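Local coordinates for protein pyocin S8 (Pseudomonas aeruginosa, PDB 6W0V) that is a bacteriocin that kills competing bacteria, probably by cutting their DNA with its C-terminal H-N-H nuclease domain, at residues Asp92-His97 against Leu114-Pro119. The protein carries 1 engineered substitution. Sequence-based numbering, arbitrary orientation.
Engineered in segment 92-97: Ala95 (natural residue Glu).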
loop_
_atom_site.group_PDB
_atom_site.type_symbol
_atom_site.label_atom_id
_atom_site.label_comp_id
_atom_site.label_asym_id
_atom_site.label_seq_id
_atom_site.Cartn_x
_atom_site.Cartn_y
_atom_site.Cartn_z
ATOM N N ASP A 92 -3.849 -4.876 5.094
ATOM C CA ASP A 92 -2.736 -3.947 5.392
ATOM C C ASP A 92 -2.605 -2.876 4.316
ATOM O O ASP A 92 -1.699 -2.047 4.417
ATOM C CB ASP A 92 -1.433 -4.731 5.510
ATOM C CG ASP A 92 -1.200 -5.691 4.361
ATOM O OD1 ASP A 92 -1.857 -5.526 3.321
ATOM O OD2 ASP A 92 -0.373 -6.599 4.525
ATOM N N LYS A 93 -3.497 -2.879 3.330
ATOM C CA LYS A 93 -3.458 -1.929 2.204
ATOM C C LYS A 93 -4.551 -0.898 2.410
ATOM O O LYS A 93 -5.600 -1.240 2.983
ATOM C CB LYS A 93 -3.792 -2.590 0.871
ATOM C CG LYS A 93 -3.088 -3.891 0.586
ATOM C CD LYS A 93 -1.607 -3.708 0.616
ATOM C CE LYS A 93 -0.904 -4.914 0.044
ATOM N NZ LYS A 93 -1.280 -6.151 0.767
ATOM N N TYR A 94 -4.339 0.292 1.891
ATOM C CA TYR A 94 -5.438 1.260 1.729
ATOM C C TYR A 94 -6.538 0.574 0.941
ATOM O O TYR A 94 -6.266 -0.023 -0.097
ATOM C CB TYR A 94 -4.943 2.528 1.063
ATOM C CG TYR A 94 -4.230 3.390 2.054
ATOM C CD1 TYR A 94 -4.939 4.077 3.019
ATOM C CD2 TYR A 94 -2.850 3.433 2.086
ATOM C CE1 TYR A 94 -4.297 4.857 3.958
ATOM C CE2 TYR A 94 -2.192 4.213 3.013
ATOM C CZ TYR A 94 -2.917 4.922 3.951
ATOM O OH TYR A 94 -2.288 5.690 4.872
ATOM N N ALA A 95 -7.728 0.604 1.511
ATOM C CA ALA A 95 -8.916 -0.038 0.933
ATOM C C ALA A 95 -9.675 1.030 0.164
ATOM O O ALA A 95 -9.767 2.162 0.633
ATOM C CB ALA A 95 -9.747 -0.652 2.016
ATOM N N ILE A 96 -10.128 0.680 -1.025
ATOM C CA ILE A 96 -11.122 1.514 -1.734
ATOM C C ILE A 96 -12.478 0.947 -1.348
ATOM O O ILE A 96 -12.756 -0.187 -1.731
ATOM C CB ILE A 96 -10.870 1.493 -3.240
ATOM C CG1 ILE A 96 -9.455 1.960 -3.575
ATOM C CG2 ILE A 96 -11.931 2.315 -3.940
ATOM C CD1 ILE A 96 -9.049 1.680 -4.990
ATOM N N HIS A 97 -13.217 1.693 -0.541
ATOM C CA HIS A 97 -14.486 1.245 0.068
ATOM C C HIS A 97 -15.629 1.744 -0.798
ATOM O O HIS A 97 -15.605 2.909 -1.203
ATOM C CB HIS A 97 -14.610 1.770 1.491
ATOM C CG HIS A 97 -15.932 1.461 2.089
ATOM N ND1 HIS A 97 -16.340 0.161 2.314
ATOM C CD2 HIS A 97 -16.934 2.265 2.496
ATOM C CE1 HIS A 97 -17.541 0.181 2.852
ATOM N NE2 HIS A 97 -17.927 1.457 2.968
ATOM N N LEU A 114 -16.895 5.818 -3.776
ATOM C CA LEU A 114 -15.637 5.253 -3.245
ATOM C C LEU A 114 -15.084 6.166 -2.169
ATOM O O LEU A 114 -15.097 7.386 -2.329
ATOM C CB LEU A 114 -14.623 5.081 -4.366
ATOM C CG LEU A 114 -15.137 4.286 -5.560
ATOM C CD1 LEU A 114 -14.053 4.186 -6.611
ATOM C CD2 LEU A 114 -15.623 2.907 -5.140
ATOM N N ARG A 115 -14.560 5.532 -1.139
ATOM C CA ARG A 115 -13.769 6.215 -0.106
ATOM C C ARG A 115 -12.506 5.409 0.060
ATOM O O ARG A 115 -12.592 4.188 0.049
ATOM C CB ARG A 115 -14.508 6.233 1.226
ATOM C CG ARG A 115 -15.851 6.920 1.148
ATOM C CD ARG A 115 -15.663 8.335 0.713
ATOM N NE ARG A 115 -15.190 9.202 1.774
ATOM C CZ ARG A 115 -15.520 10.484 1.838
ATOM N NH1 ARG A 115 -15.050 11.258 2.799
ATOM N NH2 ARG A 115 -16.332 10.993 0.930
ATOM N N VAL A 116 -11.387 6.069 0.250
ATOM C CA VAL A 116 -10.180 5.311 0.637
ATOM C C VAL A 116 -10.138 5.284 2.159
ATOM O O VAL A 116 -10.380 6.310 2.799
ATOM C CB VAL A 116 -8.925 5.871 -0.022
ATOM C CG1 VAL A 116 -7.697 5.116 0.456
ATOM C CG2 VAL A 116 -9.066 5.792 -1.526
ATOM N N MET A 117 -9.913 4.095 2.687
ATOM C CA MET A 117 -9.945 3.840 4.134
ATOM C C MET A 117 -8.741 2.987 4.469
ATOM O O MET A 117 -8.320 2.188 3.639
ATOM C CB MET A 117 -11.198 3.062 4.516
ATOM C CG MET A 117 -12.451 3.789 4.175
ATOM S SD MET A 117 -13.799 2.837 4.813
ATOM C CE MET A 117 -15.060 4.102 4.917
ATOM N N THR A 118 -8.242 3.127 5.675
ATOM C CA THR A 118 -7.322 2.117 6.211
ATOM C C THR A 118 -8.146 0.881 6.518
ATOM O O THR A 118 -9.350 0.974 6.741
ATOM C CB THR A 118 -6.632 2.647 7.456
ATOM O OG1 THR A 118 -7.673 2.869 8.408
ATOM C CG2 THR A 118 -5.844 3.902 7.160
ATOM N N PRO A 119 -7.520 -0.306 6.538
ATOM C CA PRO A 119 -8.213 -1.522 6.945
ATOM C C PRO A 119 -8.910 -1.345 8.293
ATOM O O PRO A 119 -10.002 -1.831 8.452
ATOM C CB PRO A 119 -7.070 -2.528 7.033
ATOM C CG PRO A 119 -6.129 -2.066 5.953
ATOM C CD PRO A 119 -6.156 -0.560 6.061
#
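Backbone pairing carries this antiparallel ladder, in which two hydrogen-bonded pairs flank the non-hydrogen-bonded pair Ile96-Val116. The shortest bond runs from His97 N to Arg115 O at 2.6 Å and is nearly straight at 172°; Arg115 N returns one to His97 O. Ala95 N likewise reaches Met117 O at 2.7 Å, answered by Met117 N to Ala95 O. Between them, Val116 CA lies 3.2 Å from Ala95 O in a CA-H···O contact.

Apolar contacts gather about the face bearing Ile96 and Val116. Ile96 CG2, anti to its own backbone N, sits against Leu114 CB at 3.9 Å, while Tyr94, just before the strand and crossing Val116 at about a right angle, lays CB 3.8 Å from Val116 CG1. Phe52 of helix 45-57 covers both Ile96 and Val116.

The other face bears a sulfur-aromatic contact. His97 CG stands anti to the backbone N (chi1 174°), and the extended Met117 chain crosses it obliquely, placing SD 4.2 Å from the ring centroid and CE beside CD2. His122 meets this same imidazole and also touches Ala95, an engineered residue that is Glu in the natural protein.

Polar groups finish the end beyond Ala95-Met117. Thr118 OG1 caps the helix after the strand through Met121 N and bonds Glu86, whereas Lys93 NZ grips the syn lone pair of Asp92 OD1 and also pairs with Asp31 of the immunity protein. Two antiparallel strands leading into a short helix, with histidines from strand and helix brought together, are characteristic of the ββα-metal (His-Me finger) core of H-N-H colicin and pyocin DNases.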